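Local atomic coordinates of mitochondrial RNA-binding protein 2 (Trypanosoma brucei, PDB entry 2GIA), a protein that pairs with mitochondrial RNA-binding protein 1 in a guide-RNA-binding complex that acts as an RNA matchmaker in RNA editing. Residues F46-W51 / W164-D169; V72-R77 / A89-S94; V108-S113 / M175-L180. One frame throughout, in Å; residues are numbered along the deposited sequence.

Contact 1: F46-W51 / W164-D169; sequences FDVVHW and WTVEFD
V48, H50 and F168 bring together the edge strands of two different β-sheets, which cross at 103° with a closest axis approach of 8.7 Å, too far apart for backbone pairing. V48 divides its two methyls between two partners. CG1, anti to its own backbone N, meets CG1 of V166 tip to tip at 3.9 Å, while CG2 of V48 reaches CE1 of F168 at 3.8 Å, the two side chains crossing at about a right angle. The polar link is made by H50. With CG beside the backbone N (chi1 -62°), its imidazole extends toward strand 164-168 and NE2 donates to the carbonyl O of E167 at 3.0 Å. Because the partner is a carbonyl oxygen, NE2 must be the protonated donor; the bond is fairly straight (159° at the hydrogen) and lies in the ring and carbonyl planes. ND1 makes only a weak, poorly angled bond to the carbonyl O of V49, so the ring is held mainly through NE2. The contact thus ties the two sheets together where strand 60-67 flanks 46-50, strand 137-145 flanks 164-168, and helix 170-187 starts just beyond D169, with H50 touching E172 and F168 touching S173.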
ATOM      1  N   PHE D  46       7.830 -14.151   7.011  1.00 18.26           N
ATOM      2  CA  PHE D  46       9.177 -13.565   6.946  1.00 17.30           C
ATOM      3  C   PHE D  46       9.928 -14.140   8.151  1.00 22.66           C
ATOM      4  O   PHE D  46       9.306 -14.607   9.094  1.00 24.92           O
ATOM      5  CB  PHE D  46       9.225 -12.031   6.956  1.00 15.01           C
ATOM      6  CG  PHE D  46       8.770 -11.388   8.234  1.00 19.78           C
ATOM      7  CD1 PHE D  46       9.707 -10.923   9.163  1.00 21.23           C
ATOM      8  CD2 PHE D  46       7.396 -11.206   8.494  1.00 20.86           C
ATOM      9  CE1 PHE D  46       9.300 -10.282  10.342  1.00 21.70           C
ATOM     10  CE2 PHE D  46       6.981 -10.554   9.684  1.00 18.79           C
ATOM     11  CZ  PHE D  46       7.938 -10.098  10.602  1.00 17.72           C
ATOM     12  N   ASP D  47      11.258 -14.125   8.117  1.00 21.56           N
ATOM     13  CA  ASP D  47      12.035 -14.688   9.228  1.00 25.14           C
ATOM     14  C   ASP D  47      12.751 -13.605   9.988  1.00 22.20           C
ATOM     15  O   ASP D  47      13.238 -12.639   9.358  1.00 24.97           O
ATOM     16  CB  ASP D  47      13.092 -15.643   8.678  1.00 22.64           C
ATOM     17  CG  ASP D  47      12.520 -16.678   7.771  1.00 29.83           C
ATOM     18  OD1 ASP D  47      11.471 -17.251   8.120  1.00 26.70           O
ATOM     19  OD2 ASP D  47      13.122 -16.936   6.699  1.00 32.64           O
ATOM     20  N   VAL D  48      12.844 -13.744  11.314  1.00 26.09           N
ATOM     21  CA  VAL D  48      13.589 -12.783  12.130  1.00 23.71           C
ATOM     22  C   VAL D  48      14.739 -13.696  12.591  1.00 33.99           C
ATOM     23  O   VAL D  48      14.556 -14.579  13.428  1.00 30.04           O
ATOM     24  CB  VAL D  48      12.773 -12.254  13.333  1.00 26.93           C
ATOM     25  CG1 VAL D  48      13.697 -11.391  14.275  1.00 25.67           C
ATOM     26  CG2 VAL D  48      11.620 -11.346  12.828  1.00 23.71           C
ATOM     27  N   VAL D  49      15.917 -13.483  12.008  1.00 35.50           N
ATOM     28  CA  VAL D  49      17.065 -14.343  12.247  1.00 41.60           C
ATOM     29  C   VAL D  49      18.081 -13.756  13.215  1.00 40.53           C
ATOM     30  O   VAL D  49      18.615 -12.673  12.991  1.00 46.11           O
ATOM     31  CB  VAL D  49      17.740 -14.665  10.898  1.00 42.74           C
ATOM     32  CG1 VAL D  49      18.746 -15.805  11.062  1.00 43.57           C
ATOM     33  CG2 VAL D  49      16.680 -15.020   9.848  1.00 38.56           C
ATOM     34  N   HIS D  50      18.342 -14.481  14.295  1.00 40.52           N
ATOM     35  CA  HIS D  50      19.298 -14.029  15.307  1.00 39.98           C
ATOM     36  C   HIS D  50      20.291 -15.153  15.669  1.00 42.87           C
ATOM     37  O   HIS D  50      20.353 -15.607  16.818  1.00 36.82           O
ATOM     38  CB  HIS D  50      18.554 -13.555  16.562  1.00 41.09           C
ATOM     39  CG  HIS D  50      17.639 -12.387  16.325  1.00 51.31           C
ATOM     40  ND1 HIS D  50      17.885 -11.424  15.361  1.00 54.95           N
ATOM     41  CD2 HIS D  50      16.526 -11.980  16.981  1.00 45.30           C
ATOM     42  CE1 HIS D  50      16.970 -10.475  15.444  1.00 48.99           C
ATOM     43  NE2 HIS D  50      16.132 -10.787  16.420  1.00 42.29           N
ATOM     44  N   TRP D  51      21.022 -15.611  14.657  1.00 43.06           N
ATOM     45  CA  TRP D  51      22.020 -16.669  14.793  1.00 47.90           C
ATOM     46  C   TRP D  51      23.195 -16.210  15.647  1.00 49.74           C
ATOM     47  O   TRP D  51      23.525 -15.026  15.709  1.00 42.87           O
ATOM     48  CB  TRP D  51      22.582 -17.042  13.429  1.00 46.30           C
ATOM     49  CG  TRP D  51      21.637 -17.660  12.468  1.00 43.04           C
ATOM     50  CD1 TRP D  51      21.633 -17.487  11.118  1.00 38.12           C
ATOM     51  CD2 TRP D  51      20.637 -18.635  12.750  1.00 38.74           C
ATOM     52  NE1 TRP D  51      20.699 -18.303  10.536  1.00 48.11           N
ATOM     53  CE2 TRP D  51      20.068 -19.020  11.515  1.00 46.81           C
ATOM     54  CE3 TRP D  51      20.164 -19.226  13.925  1.00 45.60           C
ATOM     55  CZ2 TRP D  51      19.046 -19.969  11.418  1.00 46.27           C
ATOM     56  CZ3 TRP D  51      19.147 -20.175  13.831  1.00 49.88           C
ATOM     57  CH2 TRP D  51      18.602 -20.535  12.581  1.00 44.41           C
ATOM     58  N   TRP D 164      10.954 -16.826  26.518  1.00 40.28           N
ATOM     59  CA  TRP D 164      11.757 -16.397  25.378  1.00 35.00           C
ATOM     60  C   TRP D 164      11.446 -14.951  25.010  1.00 35.18           C
ATOM     61  O   TRP D 164      10.362 -14.455  25.310  1.00 31.64           O
ATOM     62  CB  TRP D 164      11.505 -17.324  24.189  1.00 29.62           C
ATOM     63  CG  TRP D 164      10.043 -17.491  23.815  1.00 42.60           C
ATOM     64  CD1 TRP D 164       9.106 -18.289  24.434  1.00 37.06           C
ATOM     65  CD2 TRP D 164       9.388 -16.917  22.671  1.00 38.35           C
ATOM     66  NE1 TRP D 164       7.915 -18.249  23.733  1.00 41.68           N
ATOM     67  CE2 TRP D 164       8.060 -17.415  22.658  1.00 38.38           C
ATOM     68  CE3 TRP D 164       9.795 -16.027  21.668  1.00 33.58           C
ATOM     69  CZ2 TRP D 164       7.141 -17.056  21.655  1.00 37.27           C
ATOM     70  CZ3 TRP D 164       8.883 -15.676  20.676  1.00 36.52           C
ATOM     71  CH2 TRP D 164       7.569 -16.185  20.683  1.00 38.25           C
ATOM     72  N   THR D 165      12.409 -14.292  24.368  1.00 36.11           N
ATOM     73  CA  THR D 165      12.287 -12.881  23.965  1.00 36.29           C
ATOM     74  C   THR D 165      12.844 -12.713  22.560  1.00 36.63           C
ATOM     75  O   THR D 165      13.880 -13.307  22.237  1.00 30.01           O
ATOM     76  CB  THR D 165      13.146 -11.937  24.870  1.00 37.61           C
ATOM     77  OG1 THR D 165      12.722 -12.039  26.230  1.00 39.23           O
ATOM     78  CG2 THR D 165      12.985 -10.483  24.453  1.00 40.08           C
ATOM     79  N   VAL D 166      12.177 -11.899  21.735  1.00 29.81           N
ATOM     80  CA  VAL D 166      12.678 -11.628  20.387  1.00 30.28           C
ATOM     81  C   VAL D 166      12.686 -10.111  20.217  1.00 29.85           C
ATOM     82  O   VAL D 166      11.651  -9.467  20.358  1.00 27.82           O
ATOM     83  CB  VAL D 166      11.799 -12.269  19.281  1.00 27.95           C
ATOM     84  CG1 VAL D 166      12.316 -11.858  17.889  1.00 27.37           C
ATOM     85  CG2 VAL D 166      11.851 -13.794  19.392  1.00 28.67           C
ATOM     86  N   GLU D 167      13.863  -9.553  19.956  1.00 29.66           N
ATOM     87  CA  GLU D 167      14.028  -8.126  19.748  1.00 31.70           C
ATOM     88  C   GLU D 167      13.802  -7.845  18.249  1.00 29.56           C
ATOM     89  O   GLU D 167      14.249  -8.605  17.386  1.00 30.65           O
ATOM     90  CB  GLU D 167      15.464  -7.675  20.097  1.00 28.72           C
ATOM     91  CG  GLU D 167      15.878  -7.812  21.579  1.00 36.71           C
ATOM     92  CD  GLU D 167      14.934  -7.096  22.524  1.00 40.22           C
ATOM     93  OE1 GLU D 167      14.209  -6.162  22.099  1.00 43.30           O
ATOM     94  OE2 GLU D 167      14.915  -7.460  23.710  1.00 48.44           O
ATOM     95  N   PHE D 168      13.118  -6.757  17.954  1.00 23.79           N
ATOM     96  CA  PHE D 168      12.881  -6.367  16.577  1.00 22.63           C
ATOM     97  C   PHE D 168      13.599  -5.038  16.373  1.00 18.87           C
ATOM     98  O   PHE D 168      13.193  -4.043  16.980  1.00 28.23           O
ATOM     99  CB  PHE D 168      11.380  -6.147  16.330  1.00 20.78           C
ATOM    100  CG  PHE D 168      10.583  -7.418  16.231  1.00 24.96           C
ATOM    101  CD1 PHE D 168      10.108  -7.865  14.989  1.00 20.18           C
ATOM    102  CD2 PHE D 168      10.317  -8.177  17.378  1.00 26.71           C
ATOM    103  CE1 PHE D 168       9.374  -9.057  14.901  1.00 24.04           C
ATOM    104  CE2 PHE D 168       9.588  -9.374  17.307  1.00 27.24           C
ATOM    105  CZ  PHE D 168       9.112  -9.818  16.073  1.00 30.29           C
ATOM    106  N   ASP D 169      14.648  -5.005  15.560  1.00 24.48           N
ATOM    107  CA  ASP D 169      15.316  -3.726  15.295  1.00 22.28           C
ATOM    108  C   ASP D 169      14.474  -2.899  14.293  1.00 28.52           C
ATOM    109  O   ASP D 169      13.338  -3.259  13.983  1.00 25.84           O
ATOM    110  CB  ASP D 169      16.775  -3.926  14.806  1.00 27.57           C
ATOM    111  CG  ASP D 169      16.884  -4.533  13.400  1.00 37.99           C
ATOM    112  OD1 ASP D 169      15.880  -4.601  12.660  1.00 28.19           O
ATOM    113  OD2 ASP D 169      18.008  -4.939  13.021  1.00 30.06           O
TER

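Contact 2: V72-R77 / A89-S94; sequences VLDYHR and AERVVS
Two rings and two guanidinium groups dress this antiparallel β-hairpin, whose register shifts by one at a classic β-bulge. The H76 imidazole carries CG of R91 over one face, near the rim, with A89 CB oblique to it. At the edge of the Y75 ring lies V92 CB, and V93 CG1 approaches obliquely, 3.7 Å from Y75 CB. The R77 chain, extended from CG to NE, crosses V92 at about a right angle and brings NH1 to 3.5 Å from V92 CG2. The R91 guanidinium meets D74 OD1 at its edge in a long salt bridge, the carboxylate and guanidinium planes 88° apart. D74, R91, H76 and S94 share one face of the hairpin; Y75, R77, E90 and V93 occupy the other, where Y75 also meets W164 and H60. V92 and V93 both stand opposite Y75, and the carbonyl O of Y75 accepts from V92 N at 2.8 Å and from V93 N at 3.2 Å, each in the carbonyl plane. Beyond the bulge, R77 and E90 form a hydrogen-bonded pair. Near the opposite end, S94 OG, anti to its backbone N (chi1 169°), donates to D74 OD1 at 2.8 Å, nearly along the C-O axis.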
ATOM      1  N   VAL D  72       0.871 -16.605  12.957  1.00 25.11           N
ATOM      2  CA  VAL D  72       1.571 -17.591  13.761  1.00 28.05           C
ATOM      3  C   VAL D  72       3.020 -17.185  14.045  1.00 29.92           C
ATOM      4  O   VAL D  72       3.770 -16.783  13.142  1.00 26.47           O
ATOM      5  CB  VAL D  72       1.565 -18.940  13.032  1.00 28.39           C
ATOM      6  CG1 VAL D  72       2.059 -20.052  13.976  1.00 34.69           C
ATOM      7  CG2 VAL D  72       0.172 -19.227  12.509  1.00 29.07           C
ATOM      8  N   LEU D  73       3.431 -17.290  15.297  1.00 25.77           N
ATOM      9  CA  LEU D  73       4.800 -16.972  15.641  1.00 22.68           C
ATOM     10  C   LEU D  73       5.480 -18.321  15.954  1.00 36.02           C
ATOM     11  O   LEU D  73       5.112 -18.988  16.922  1.00 30.98           O
ATOM     12  CB  LEU D  73       4.843 -16.057  16.870  1.00 24.86           C
ATOM     13  CG  LEU D  73       3.869 -14.866  16.867  1.00 29.59           C
ATOM     14  CD1 LEU D  73       4.012 -14.010  18.111  1.00 28.67           C
ATOM     15  CD2 LEU D  73       4.172 -14.022  15.610  1.00 30.25           C
ATOM     16  N   ASP D  74       6.421 -18.747  15.109  1.00 32.42           N
ATOM     17  CA  ASP D  74       7.146 -20.014  15.334  1.00 32.05           C
ATOM     18  C   ASP D  74       8.541 -19.713  15.872  1.00 31.28           C
ATOM     19  O   ASP D  74       9.424 -19.240  15.133  1.00 28.60           O
ATOM     20  CB  ASP D  74       7.286 -20.822  14.046  1.00 29.95           C
ATOM     21  CG  ASP D  74       6.030 -21.592  13.681  1.00 26.35           C
ATOM     22  OD1 ASP D  74       5.081 -21.637  14.466  1.00 32.72           O
ATOM     23  OD2 ASP D  74       5.992 -22.173  12.574  1.00 35.10           O
ATOM     24  N   TYR D  75       8.755 -19.966  17.165  1.00 27.00           N
ATOM     25  CA  TYR D  75      10.059 -19.713  17.758  1.00 26.74           C
ATOM     26  C   TYR D  75      10.978 -20.946  17.726  1.00 31.22           C
ATOM     27  O   TYR D  75      10.566 -22.054  18.114  1.00 35.12           O
ATOM     28  CB  TYR D  75       9.887 -19.231  19.188  1.00 34.34           C
ATOM     29  CG  TYR D  75      11.192 -18.920  19.852  1.00 34.90           C
ATOM     30  CD1 TYR D  75      11.893 -19.910  20.544  1.00 44.06           C
ATOM     31  CD2 TYR D  75      11.750 -17.636  19.775  1.00 31.76           C
ATOM     32  CE1 TYR D  75      13.116 -19.635  21.143  1.00 39.08           C
ATOM     33  CE2 TYR D  75      12.962 -17.345  20.382  1.00 30.61           C
ATOM     34  CZ  TYR D  75      13.644 -18.356  21.065  1.00 40.92           C
ATOM     35  OH  TYR D  75      14.852 -18.085  21.660  1.00 37.51           O
ATOM     36  N   HIS D  76      12.207 -20.740  17.257  1.00 33.80           N
ATOM     37  CA  HIS D  76      13.223 -21.788  17.128  1.00 35.18           C
ATOM     38  C   HIS D  76      14.525 -21.427  17.850  1.00 38.58           C
ATOM     39  O   HIS D  76      14.901 -20.258  17.914  1.00 33.44           O
ATOM     40  CB  HIS D  76      13.625 -21.997  15.670  1.00 34.02           C
ATOM     41  CG  HIS D  76      12.474 -22.153  14.730  1.00 34.05           C
ATOM     42  ND1 HIS D  76      12.252 -23.307  14.020  1.00 33.78           N
ATOM     43  CD2 HIS D  76      11.512 -21.281  14.343  1.00 30.60           C
ATOM     44  CE1 HIS D  76      11.207 -23.141  13.230  1.00 34.52           C
ATOM     45  NE2 HIS D  76      10.740 -21.920  13.407  1.00 34.89           N
ATOM     46  N   ARG D  77      15.226 -22.447  18.358  1.00 41.11           N
ATOM     47  CA  ARG D  77      16.535 -22.253  18.989  1.00 39.33           C
ATOM     48  C   ARG D  77      17.538 -22.690  17.930  1.00 38.90           C
ATOM     49  O   ARG D  77      17.226 -23.553  17.114  1.00 41.85           O
ATOM     50  CB  ARG D  77      16.682 -23.149  20.219  1.00 51.79           C
ATOM     51  CG  ARG D  77      16.640 -24.620  19.870  1.00 55.11           C
ATOM     52  CD  ARG D  77      16.416 -25.493  21.107  1.00 68.17           C
ATOM     53  NE  ARG D  77      16.135 -26.871  20.712  1.00 67.32           N
ATOM     54  CZ  ARG D  77      15.294 -27.674  21.349  1.00 70.48           C
ATOM     55  NH1 ARG D  77      14.648 -27.240  22.431  1.00 73.29           N
ATOM     56  NH2 ARG D  77      15.070 -28.897  20.882  1.00 73.73           N
ATOM     57  N   ALA D  89      18.105 -24.860  12.760  1.00 51.27           N
ATOM     58  CA  ALA D  89      17.157 -24.489  13.794  1.00 51.73           C
ATOM     59  C   ALA D  89      16.142 -25.592  14.101  1.00 51.75           C
ATOM     60  O   ALA D  89      15.845 -26.437  13.255  1.00 48.24           O
ATOM     61  CB  ALA D  89      16.435 -23.184  13.397  1.00 45.78           C
ATOM     62  N   GLU D  90      15.617 -25.566  15.326  1.00 48.58           N
ATOM     63  CA  GLU D  90      14.640 -26.535  15.777  1.00 48.55           C
ATOM     64  C   GLU D  90      13.523 -25.756  16.464  1.00 45.31           C
ATOM     65  O   GLU D  90      13.781 -24.998  17.391  1.00 47.18           O
ATOM     66  CB  GLU D  90      15.276 -27.521  16.771  1.00 55.77           C
ATOM     67  CG  GLU D  90      15.024 -28.989  16.415  1.00 72.01           C
ATOM     68  CD  GLU D  90      13.549 -29.293  16.146  1.00 77.82           C
ATOM     69  OE1 GLU D  90      12.747 -29.303  17.112  1.00 80.07           O
ATOM     70  OE2 GLU D  90      13.194 -29.511  14.959  1.00 82.05           O
ATOM     71  N   ARG D  91      12.287 -25.950  16.004  1.00 43.67           N
ATOM     72  CA  ARG D  91      11.130 -25.241  16.548  1.00 40.35           C
ATOM     73  C   ARG D  91      10.833 -25.683  17.973  1.00 42.34           C
ATOM     74  O   ARG D  91      10.576 -26.855  18.244  1.00 44.52           O
ATOM     75  CB  ARG D  91       9.938 -25.488  15.637  1.00 42.69           C
ATOM     76  CG  ARG D  91       8.630 -24.788  15.989  1.00 48.80           C
ATOM     77  CD  ARG D  91       7.681 -25.021  14.818  1.00 52.73           C
ATOM     78  NE  ARG D  91       6.278 -25.126  15.189  1.00 63.03           N
ATOM     79  CZ  ARG D  91       5.761 -26.096  15.935  1.00 66.68           C
ATOM     80  NH1 ARG D  91       6.531 -27.065  16.408  1.00 71.34           N
ATOM     81  NH2 ARG D  91       4.463 -26.101  16.201  1.00 70.32           N
ATOM     82  N   VAL D  92      10.867 -24.725  18.880  1.00 36.50           N
ATOM     83  CA  VAL D  92      10.637 -24.979  20.292  1.00 40.83           C
ATOM     84  C   VAL D  92       9.204 -24.722  20.693  1.00 43.49           C
ATOM     85  O   VAL D  92       8.610 -25.473  21.486  1.00 41.10           O
ATOM     86  CB  VAL D  92      11.559 -24.085  21.151  1.00 43.41           C
ATOM     87  CG1 VAL D  92      11.145 -24.158  22.606  1.00 55.10           C
ATOM     88  CG2 VAL D  92      12.995 -24.518  20.990  1.00 50.35           C
ATOM     89  N   VAL D  93       8.626 -23.662  20.141  1.00 37.58           N
ATOM     90  CA  VAL D  93       7.258 -23.314  20.488  1.00 40.40           C
ATOM     91  C   VAL D  93       6.571 -22.496  19.396  1.00 43.99           C
ATOM     92  O   VAL D  93       7.228 -21.748  18.670  1.00 41.12           O
ATOM     93  CB  VAL D  93       7.237 -22.546  21.835  1.00 40.60           C
ATOM     94  CG1 VAL D  93       8.010 -21.245  21.717  1.00 47.70           C
ATOM     95  CG2 VAL D  93       5.813 -22.311  22.269  1.00 46.11           C
ATOM     96  N   SER D  94       5.254 -22.659  19.279  1.00 42.02           N
ATOM     97  CA  SER D  94       4.471 -21.965  18.264  1.00 41.04           C
ATOM     98  C   SER D  94       3.239 -21.306  18.905  1.00 47.86           C
ATOM     99  O   SER D  94       2.447 -21.961  19.598  1.00 48.20           O
ATOM    100  CB  SER D  94       4.101 -22.983  17.183  1.00 39.22           C
ATOM    101  OG  SER D  94       3.142 -22.519  16.255  1.00 50.37           O
TER

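Contact 3: V108-S113 / M175-L180; sequences VLEGRS and MLQRFL
L109 and Q177 carry the packing of the end of helix 101-109 against the middle of helix 170-187, their CA atoms 6.3 Å apart. The L109 side chain has CG beside the backbone N (chi1 -66°) and an anti second torsion (162°), which send CD1 into the surface of the longer helix. There CD1 lies 3.8 Å from CA of Q177 and also meets CG of the adjacent L176 and, one turn on, CD1 of L180. Q177 leaves its backbone with CG anti to N (chi1 -164°), packs CG against L109 CB at 4.0 Å, then bends at chi2 to turn its amide toward E110. NE2 donates to E110 OE2 at 2.9 Å, in the amide plane but from above the carboxylate plane. Its OE1 accepts from NH1 of R178 at 3.0 Å, so both ends of the amide are held and its flip is fixed. E110, extended beyond CG, has its strongest hydrogen-bond partner in H137 of a mitochondrial RNA-binding protein 1 chain, so OE2 serves both that histidine and Q177. G111, with positive phi, ends the helix in a Schellman motif. Within helix 101-109, L106 touches Q177 and F105 touches L180, while F127 of strand 123-129 packs against L109 and L176.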
ATOM      1  N   VAL D 108       0.663  -0.806  18.323  1.00 18.47           N
ATOM      2  CA  VAL D 108       1.935  -0.599  19.008  1.00 22.37           C
ATOM      3  C   VAL D 108       3.001  -0.159  17.989  1.00 21.57           C
ATOM      4  O   VAL D 108       3.703   0.830  18.210  1.00 22.22           O
ATOM      5  CB  VAL D 108       2.393  -1.889  19.765  1.00 23.78           C
ATOM      6  CG1 VAL D 108       3.844  -1.720  20.313  1.00 19.75           C
ATOM      7  CG2 VAL D 108       1.402  -2.188  20.936  1.00 22.77           C
ATOM      8  N   LEU D 109       3.086  -0.858  16.857  1.00 21.52           N
ATOM      9  CA  LEU D 109       4.059  -0.521  15.813  1.00 20.43           C
ATOM     10  C   LEU D 109       3.856   0.903  15.288  1.00 22.07           C
ATOM     11  O   LEU D 109       4.809   1.582  14.942  1.00 23.63           O
ATOM     12  CB  LEU D 109       3.926  -1.524  14.632  1.00 19.08           C
ATOM     13  CG  LEU D 109       4.322  -2.963  15.016  1.00 22.34           C
ATOM     14  CD1 LEU D 109       3.796  -4.034  14.043  1.00 20.03           C
ATOM     15  CD2 LEU D 109       5.831  -3.014  15.040  1.00 21.05           C
ATOM     16  N   GLU D 110       2.616   1.359  15.260  1.00 23.53           N
ATOM     17  CA  GLU D 110       2.333   2.680  14.702  1.00 27.73           C
ATOM     18  C   GLU D 110       2.353   3.786  15.741  1.00 29.57           C
ATOM     19  O   GLU D 110       2.043   4.923  15.424  1.00 28.25           O
ATOM     20  CB  GLU D 110       0.984   2.655  13.911  1.00 21.13           C
ATOM     21  CG  GLU D 110       1.055   1.734  12.681  1.00 18.99           C
ATOM     22  CD  GLU D 110      -0.300   1.502  12.053  1.00 24.01           C
ATOM     23  OE1 GLU D 110      -1.205   2.312  12.325  1.00 30.78           O
ATOM     24  OE2 GLU D 110      -0.468   0.528  11.287  1.00 20.48           O
ATOM     25  N   GLY D 111       2.689   3.422  16.980  1.00 29.34           N
ATOM     26  CA  GLY D 111       2.832   4.395  18.058  1.00 28.24           C
ATOM     27  C   GLY D 111       1.599   4.869  18.784  1.00 37.00           C
ATOM     28  O   GLY D 111       1.669   5.788  19.582  1.00 41.63           O
ATOM     29  N   ARG D 112       0.467   4.241  18.530  1.00 32.67           N
ATOM     30  CA  ARG D 112      -0.753   4.653  19.175  1.00 37.97           C
ATOM     31  C   ARG D 112      -0.938   3.964  20.530  1.00 37.93           C
ATOM     32  O   ARG D 112      -1.580   4.514  21.422  1.00 37.16           O
ATOM     33  CB  ARG D 112      -1.947   4.363  18.246  1.00 37.11           C
ATOM     34  CG  ARG D 112      -3.273   4.837  18.785  1.00 40.20           C
ATOM     35  CD  ARG D 112      -4.415   4.424  17.869  1.00 35.82           C
ATOM     36  NE  ARG D 112      -4.481   5.212  16.638  1.00 30.92           N
ATOM     37  CZ  ARG D 112      -5.092   6.389  16.568  1.00 31.21           C
ATOM     38  NH1 ARG D 112      -5.660   6.901  17.658  1.00 28.13           N
ATOM     39  NH2 ARG D 112      -5.216   7.020  15.409  1.00 29.86           N
ATOM     40  N   SER D 113      -0.350   2.782  20.690  1.00 31.40           N
ATOM     41  CA  SER D 113      -0.478   2.026  21.928  1.00 36.35           C
ATOM     42  C   SER D 113       0.904   1.705  22.479  1.00 38.75           C
ATOM     43  O   SER D 113       1.862   1.510  21.714  1.00 29.94           O
ATOM     44  CB  SER D 113      -1.269   0.740  21.675  1.00 38.43           C
ATOM     45  OG  SER D 113      -0.927  -0.271  22.601  1.00 36.50           O
ATOM     46  N   MET D 175       9.361  -4.620   8.898  1.00 17.73           N
ATOM     47  CA  MET D 175       8.900  -5.836   8.248  1.00 20.56           C
ATOM     48  C   MET D 175       7.634  -6.360   8.894  1.00 23.62           C
ATOM     49  O   MET D 175       6.714  -6.757   8.200  1.00 19.78           O
ATOM     50  CB  MET D 175       9.961  -6.934   8.297  1.00 24.79           C
ATOM     51  CG  MET D 175      11.145  -6.663   7.391  1.00 34.01           C
ATOM     52  SD  MET D 175      12.509  -7.863   7.641  1.00 39.81           S
ATOM     53  CE  MET D 175      11.683  -9.173   6.892  1.00 20.82           C
ATOM     54  N   LEU D 176       7.580  -6.359  10.226  1.00 21.16           N
ATOM     55  CA  LEU D 176       6.383  -6.851  10.908  1.00 16.85           C
ATOM     56  C   LEU D 176       5.193  -5.918  10.622  1.00 15.94           C
ATOM     57  O   LEU D 176       4.084  -6.393  10.414  1.00 16.43           O
ATOM     58  CB  LEU D 176       6.644  -6.953  12.433  1.00 20.82           C
ATOM     59  CG  LEU D 176       5.457  -7.459  13.272  1.00 20.99           C
ATOM     60  CD1 LEU D 176       5.133  -8.920  12.910  1.00 15.63           C
ATOM     61  CD2 LEU D 176       5.797  -7.314  14.762  1.00 18.72           C
ATOM     62  N   GLN D 177       5.414  -4.598  10.600  1.00 13.89           N
ATOM     63  CA  GLN D 177       4.298  -3.692  10.338  1.00 18.84           C
ATOM     64  C   GLN D 177       3.735  -3.922   8.918  1.00 15.10           C
ATOM     65  O   GLN D 177       2.519  -3.933   8.730  1.00 16.69           O
ATOM     66  CB  GLN D 177       4.744  -2.213  10.547  1.00 17.95           C
ATOM     67  CG  GLN D 177       3.577  -1.127  10.689  1.00 18.04           C
ATOM     68  CD  GLN D 177       2.879  -0.759   9.359  1.00 24.30           C
ATOM     69  OE1 GLN D 177       3.473  -0.874   8.294  1.00 22.05           O
ATOM     70  NE2 GLN D 177       1.617  -0.273   9.431  1.00 20.06           N
ATOM     71  N   ARG D 178       4.606  -4.104   7.918  1.00 14.86           N
ATOM     72  CA  ARG D 178       4.098  -4.333   6.539  1.00 16.81           C
ATOM     73  C   ARG D 178       3.434  -5.706   6.432  1.00 15.74           C
ATOM     74  O   ARG D 178       2.423  -5.876   5.742  1.00 15.78           O
ATOM     75  CB  ARG D 178       5.237  -4.215   5.502  1.00 14.13           C
ATOM     76  CG  ARG D 178       5.915  -2.813   5.483  1.00 15.38           C
ATOM     77  CD  ARG D 178       4.869  -1.667   5.577  1.00 18.43           C
ATOM     78  NE  ARG D 178       3.884  -1.638   4.470  1.00 24.33           N
ATOM     79  CZ  ARG D 178       2.731  -0.953   4.498  1.00 25.28           C
ATOM     80  NH1 ARG D 178       2.390  -0.243   5.583  1.00 24.06           N
ATOM     81  NH2 ARG D 178       1.949  -0.903   3.412  1.00 22.71           N
ATOM     82  N   PHE D 179       4.029  -6.698   7.088  1.00 15.69           N
ATOM     83  CA  PHE D 179       3.471  -8.041   7.065  1.00 18.35           C
ATOM     84  C   PHE D 179       2.054  -8.046   7.653  1.00 19.69           C
ATOM     85  O   PHE D 179       1.133  -8.581   7.039  1.00 15.34           O
ATOM     86  CB  PHE D 179       4.356  -9.009   7.870  1.00 14.07           C
ATOM     87  CG  PHE D 179       3.797 -10.423   7.918  1.00 16.91           C
ATOM     88  CD1 PHE D 179       3.001 -10.831   8.989  1.00 19.03           C
ATOM     89  CD2 PHE D 179       4.070 -11.327   6.905  1.00 21.13           C
ATOM     90  CE1 PHE D 179       2.501 -12.129   9.043  1.00 22.64           C
ATOM     91  CE2 PHE D 179       3.581 -12.643   6.937  1.00 19.03           C
ATOM     92  CZ  PHE D 179       2.794 -13.048   8.017  1.00 20.65           C
ATOM     93  N   LEU D 180       1.890  -7.454   8.839  1.00 14.58           N
ATOM     94  CA  LEU D 180       0.583  -7.380   9.480  1.00 16.46           C
ATOM     95  C   LEU D 180      -0.366  -6.543   8.631  1.00 18.97           C
ATOM     96  O   LEU D 180      -1.569  -6.827   8.565  1.00 19.43           O
ATOM     97  CB  LEU D 180       0.682  -6.749  10.878  1.00 14.99           C
ATOM     98  CG  LEU D 180       1.420  -7.679  11.866  1.00 19.14           C
ATOM     99  CD1 LEU D 180       1.494  -7.035  13.201  1.00 20.78           C
ATOM    100  CD2 LEU D 180       0.709  -9.048  11.961  1.00 20.17           C
TER

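Along the chain contact 2 is nested inside contact 1, and contact 3 interleaves with contact 1, its first segment following contact 2. Contacts 1 and 2 have centres about 11 Å apart and share the sheet 45-50, 60-67, 70-78 and 89-97; W164 and V166 bring the second sheet onto Y75 and V93. From contact 1 to contact 3 is about 15 Å between centres, bridged by F46, which rests on M175, L176 and F179, and by F168 on L176. Contacts 2 and 3, about 22 Å apart, do not touch. Together they join both sheets and helices 101-109 and 170-187; contacts 1 and 3 reach mitochondrial RNA-binding protein 1, whereas no other chain of the assembly touches contact 2.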